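Local atomic coordinates of homoserine dehydrogenase (PDB entry 3ING), a protein that probably catalyses the NADP-dependent interconversion of aspartate semialdehyde and homoserine, a step shared by threonine and methionine biosynthesis, and binds NADPH. Residues L221-I225 against F226-Y230; G239-E242 against R243-A247. All blocks are in the same frame, centred on the assembly; numbering follows the deposited sequence.

Interaction 1 of 2, residues L221-I225 against F226-Y230; sequences LVNHI and FGTEY. With EDO (1,2-ethanediol), chain I.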
loop_
_atom_site.group_PDB
_atom_site.type_symbol
_atom_site.label_atom_id
_atom_site.label_comp_id
_atom_site.label_asym_id
_atom_site.label_seq_id
_atom_site.Cartn_x
_atom_site.Cartn_y
_atom_site.Cartn_z
ATOM N N LEU A 221 -2.142 16.542 0.648
ATOM C CA LEU A 221 -3.049 15.509 1.185
ATOM C C LEU A 221 -4.519 15.876 1.025
ATOM O O LEU A 221 -5.297 15.082 0.507
ATOM C CB LEU A 221 -2.755 15.222 2.672
ATOM C CG LEU A 221 -1.514 14.423 3.031
ATOM C CD1 LEU A 221 -1.198 14.612 4.528
ATOM C CD2 LEU A 221 -1.687 12.952 2.666
ATOM N N VAL A 222 -4.906 17.053 1.489
ATOM C CA VAL A 222 -6.314 17.463 1.410
ATOM C C VAL A 222 -6.745 17.554 -0.056
ATOM O O VAL A 222 -7.814 17.079 -0.412
ATOM C CB VAL A 222 -6.622 18.761 2.210
ATOM C CG1 VAL A 222 -6.061 20.049 1.495
ATOM C CG2 VAL A 222 -8.170 18.876 2.489
ATOM N N ASN A 223 -5.905 18.118 -0.933
ATOM C CA ASN A 223 -6.269 18.224 -2.375
ATOM C C ASN A 223 -6.351 16.844 -3.041
ATOM O O ASN A 223 -7.254 16.565 -3.812
ATOM C CB ASN A 223 -5.285 19.121 -3.147
ATOM C CG ASN A 223 -5.333 20.561 -2.713
ATOM O OD1 ASN A 223 -6.268 20.993 -2.029
ATOM N ND2 ASN A 223 -4.365 21.344 -3.192
ATOM N N HIS A 224 -5.388 15.978 -2.757
ATOM C CA HIS A 224 -5.459 14.617 -3.254
ATOM C C HIS A 224 -6.721 13.849 -2.783
ATOM O O HIS A 224 -7.414 13.270 -3.572
ATOM C CB HIS A 224 -4.270 13.797 -2.792
ATOM C CG HIS A 224 -4.250 12.428 -3.382
ATOM N ND1 HIS A 224 -3.480 12.110 -4.481
ATOM C CD2 HIS A 224 -4.931 11.303 -3.067
ATOM C CE1 HIS A 224 -3.673 10.842 -4.803
ATOM N NE2 HIS A 224 -4.555 10.334 -3.971
ATOM N N ILE A 225 -6.979 13.826 -1.485
ATOM C CA ILE A 225 -8.024 13.002 -0.946
ATOM C C ILE A 225 -9.382 13.606 -1.220
ATOM O O ILE A 225 -10.297 12.859 -1.628
ATOM C CB ILE A 225 -7.848 12.788 0.542
ATOM C CG1 ILE A 225 -6.534 12.030 0.784
ATOM C CG2 ILE A 225 -9.073 12.045 1.127
ATOM C CD1 ILE A 225 -6.071 11.962 2.234
ATOM N N PHE A 226 -9.548 14.919 -0.979
ATOM C CA PHE A 226 -10.888 15.505 -1.108
ATOM C C PHE A 226 -11.154 16.303 -2.372
ATOM O O PHE A 226 -12.243 16.828 -2.556
ATOM C CB PHE A 226 -11.205 16.310 0.148
ATOM C CG PHE A 226 -11.301 15.442 1.384
ATOM C CD1 PHE A 226 -12.356 14.570 1.537
ATOM C CD2 PHE A 226 -10.314 15.465 2.349
ATOM C CE1 PHE A 226 -12.442 13.750 2.650
ATOM C CE2 PHE A 226 -10.406 14.650 3.472
ATOM C CZ PHE A 226 -11.471 13.798 3.610
ATOM N N GLY A 227 -10.185 16.364 -3.272
ATOM C CA GLY A 227 -10.429 16.995 -4.554
ATOM C C GLY A 227 -10.507 18.503 -4.520
ATOM O O GLY A 227 -11.081 19.116 -5.414
ATOM N N THR A 228 -9.938 19.120 -3.498
ATOM C CA THR A 228 -9.922 20.552 -3.393
ATOM C C THR A 228 -8.684 21.091 -4.109
ATOM O O THR A 228 -7.843 20.309 -4.591
ATOM C CB THR A 228 -9.865 20.940 -1.913
ATOM O OG1 THR A 228 -8.855 20.139 -1.283
ATOM C CG2 THR A 228 -11.205 20.639 -1.252
ATOM N N GLU A 229 -8.584 22.425 -4.182
ATOM C CA GLU A 229 -7.423 23.072 -4.763
ATOM C C GLU A 229 -6.924 24.122 -3.776
ATOM O O GLU A 229 -6.698 25.268 -4.142
ATOM C CB GLU A 229 -7.762 23.655 -6.143
ATOM C CG GLU A 229 -8.093 22.561 -7.115
ATOM C CD GLU A 229 -8.080 23.051 -8.538
ATOM O OE1 GLU A 229 -8.531 24.191 -8.726
ATOM O OE2 GLU A 229 -7.617 22.310 -9.446
ATOM N N TYR A 230 -6.753 23.702 -2.513
ATOM C CA TYR A 230 -6.284 24.579 -1.486
ATOM C C TYR A 230 -4.805 24.936 -1.747
ATOM O O TYR A 230 -4.115 24.262 -2.522
ATOM C CB TYR A 230 -6.394 23.909 -0.121
ATOM C CG TYR A 230 -7.787 23.779 0.488
ATOM C CD1 TYR A 230 -8.934 24.116 -0.196
ATOM C CD2 TYR A 230 -7.935 23.223 1.758
ATOM C CE1 TYR A 230 -10.198 23.918 0.381
ATOM C CE2 TYR A 230 -9.177 23.040 2.331
ATOM C CZ TYR A 230 -10.304 23.380 1.650
ATOM O OH TYR A 230 -11.529 23.163 2.284
HETATM C C1 EDO I . -12.803 10.330 -0.861
HETATM O O1 EDO I . -13.053 11.194 0.281
HETATM C C2 EDO I . -11.497 9.526 -0.789
HETATM O O2 EDO I . -10.402 9.958 -1.677
HETATM O O HOH W 1 -7.807 18.290 -6.362
#

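Interaction 2 of 2, residues G239-E242 against R243-A247; sequences GVDE and RSYNA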
loop_
_atom_site.group_PDB
_atom_site.type_symbol
_atom_site.label_atom_id
_atom_site.label_comp_id
_atom_site.label_asym_id
_atom_site.label_seq_id
_atom_site.Cartn_x
_atom_site.Cartn_y
_atom_site.Cartn_z
ATOM N N GLY A 239 4.709 25.614 14.388
ATOM C CA GLY A 239 6.122 25.244 14.360
ATOM C C GLY A 239 6.525 24.883 15.761
ATOM O O GLY A 239 5.688 24.721 16.630
ATOM N N VAL A 240 7.823 24.765 15.982
ATOM C CA VAL A 240 8.354 24.497 17.306
ATOM C C VAL A 240 8.372 25.822 18.068
ATOM O O VAL A 240 8.529 26.866 17.470
ATOM C CB VAL A 240 9.770 23.909 17.196
ATOM C CG1 VAL A 240 9.749 22.613 16.369
ATOM C CG2 VAL A 240 10.673 24.879 16.506
ATOM N N ASP A 241 8.163 25.800 19.374
ATOM C CA ASP A 241 8.238 27.020 20.154
ATOM C C ASP A 241 9.065 26.744 21.397
ATOM O O ASP A 241 9.675 25.683 21.527
ATOM C CB ASP A 241 6.838 27.530 20.507
ATOM C CG ASP A 241 6.003 26.492 21.229
ATOM O OD1 ASP A 241 6.551 25.659 21.988
ATOM O OD2 ASP A 241 4.776 26.520 21.035
ATOM N N GLU A 242 9.070 27.681 22.330
ATOM C CA GLU A 242 9.988 27.578 23.469
ATOM C C GLU A 242 9.459 26.701 24.613
ATOM O O GLU A 242 10.043 26.652 25.694
ATOM C CB GLU A 242 10.403 28.997 23.919
ATOM C CG GLU A 242 11.292 29.680 22.858
ATOM C CD GLU A 242 11.803 31.083 23.229
ATOM O OE1 GLU A 242 11.448 31.613 24.318
ATOM O OE2 GLU A 242 12.578 31.654 22.415
ATOM N N ARG A 243 8.405 25.946 24.372
ATOM C CA ARG A 243 7.852 25.146 25.438
ATOM C C ARG A 243 8.769 23.981 25.873
ATOM O O ARG A 243 9.760 23.627 25.228
ATOM C CB ARG A 243 6.486 24.599 25.025
ATOM C CG ARG A 243 6.514 23.212 24.382
ATOM C CD ARG A 243 5.116 22.786 23.986
ATOM N NE ARG A 243 4.637 23.572 22.854
ATOM C CZ ARG A 243 3.400 23.499 22.370
ATOM N NH1 ARG A 243 2.508 22.667 22.917
ATOM N NH2 ARG A 243 3.056 24.260 21.329
ATOM N N SER A 244 8.443 23.393 27.006
ATOM C CA SER A 244 9.104 22.175 27.387
ATOM C C SER A 244 8.234 21.062 26.817
ATOM O O SER A 244 7.074 20.921 27.227
ATOM C CB SER A 244 9.198 22.061 28.894
ATOM O OG SER A 244 9.739 20.797 29.247
ATOM N N TYR A 245 8.766 20.274 25.884
ATOM C CA TYR A 245 7.948 19.222 25.271
ATOM C C TYR A 245 7.835 17.957 26.122
ATOM O O TYR A 245 8.757 17.606 26.838
ATOM C CB TYR A 245 8.480 18.887 23.864
ATOM C CG TYR A 245 8.262 20.025 22.897
ATOM C CD1 TYR A 245 7.006 20.284 22.405
ATOM C CD2 TYR A 245 9.292 20.856 22.520
ATOM C CE1 TYR A 245 6.781 21.313 21.539
ATOM C CE2 TYR A 245 9.078 21.910 21.655
ATOM C CZ TYR A 245 7.816 22.133 21.164
ATOM O OH TYR A 245 7.568 23.203 20.290
ATOM N N ASN A 246 6.688 17.296 26.031
ATOM C CA ASN A 246 6.456 16.018 26.658
ATOM C C ASN A 246 6.907 14.858 25.773
ATOM O O ASN A 246 6.980 14.992 24.553
ATOM C CB ASN A 246 4.967 15.817 26.929
ATOM C CG ASN A 246 4.319 17.017 27.601
ATOM O OD1 ASN A 246 3.315 17.553 27.103
ATOM N ND2 ASN A 246 4.889 17.454 28.728
ATOM N N ALA A 247 7.166 13.708 26.400
ATOM C CA ALA A 247 7.633 12.510 25.699
ATOM C C ALA A 247 6.621 12.023 24.662
ATOM O O ALA A 247 6.992 11.397 23.675
ATOM C CB ALA A 247 7.927 11.393 26.705
HETATM O O HOH W 2 11.198 24.029 23.028
#

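Interaction 1 of 2, residues L221-I225 against F226-Y230
N223 and T228 are brought together by their first torsions: N223 CG stands anti to the backbone carbonyl carbon (chi1 -66°), reaching the chain that leaves helix 212-226, and T228 OG1 is tucked between its own backbone N and carbonyl carbon (chi1 47°), facing back to the helix. OG1 donates to N223 OD1 at 2.8 Å, in the carbonyl plane on a lone pair. The same OD1 takes a second bond, from Y230 N (2.8 Å), tilted out of that plane. N223 ND2 completes the grip with an almost straight bond to Y230 O (3.0 Å, 171°), within the amide plane, so both backbone polar groups of Y230 are held by one side chain. Replacing N223 with an alanine would probably leave Y230 N and O and the T228 hydroxyl without this mate, and the 228-230 chain less firmly fixed to the helix.

In the last turn F226 N bonds to V222 O (2.8 Å), and G227 N makes a weak bond to N223 O as G227 turns to positive phi. A water joins N223 O to T228 O across the turn. Beside the polar cluster, V222 CG1 packs against Y230 CD2 at 3.7 Å, and I225 CG2 sits over the face of the F226 ring, 3.7 Å from its centroid. V255 and P262 of the neighbouring strands also touch V222 and F226.

Three bonds thus fix both ends of a buried amide and leave little freedom to its rotation: one side chain, accepting twice through OD1 and donating once through ND2, ties the exit chain to the last turn of the helix.

Interaction 2 of 2, residues G239-E242 against R243-A247
D241 and R243 form the charged part of this surface turn. R243 grips the carboxylate side-on, NE bonding to D241 OD1 (3.0 Å) and NH2 to D241 OD2 (2.9 Å). NE approaches on the syn lone pair of OD1, and the carboxylate and guanidinium planes lie only 14° apart; the NH2 bond is tilted somewhat from both. The arginine reaches this pose by bending at chi3 (71°), which folds the guanidinium back to the aspartate two residues before it.

Among the bonds of backbone N-H groups, R243 N also donates to D241 OD1 (3.0 Å), coming from above the carboxylate plane, so that one oxygen serves both the backbone and the side chain of R243. D241 N gives a nearly straight bond to Y245 OH (2.8 Å, 168°). Water bridges D241 O and R243 O.

Apolar contact is supplied mainly by Y245, over one face of which R243 CG lies, displaced toward the rim. The tyrosine is the buried member of the turn and packs on I179 and A183 of helix 173-183 and on I268 of strand 261-270, while V240 touches I175 of that helix.

The bond from R243 N to D241 OD1, two residues back, defines an Asx turn, here reinforced by a salt bridge between the same two residues in the loop that leads to strand 249-258.

Along the chain interaction 1 comes first, at the end of helix 212-226, and interaction 2 follows in the loop before strand 249-258; both belong to the homoserine dehydrogenase domain family. Their centres are 29 Å apart and their nearest atoms about 16 Å, and they do not meet. What they share is strand 261-270 of the antiparallel sheet: residues 226-230 pack near its start, at R261 and P262, and residues 243-247 near its end, at I268 and S270. The connection from helix 212-226 to strand 249-258 thus meets strand 261-270 near its start and again near its end. The first contact terminates the helix that carries K217, the predicted proton donor; the second is a surface turn remote from that lysine.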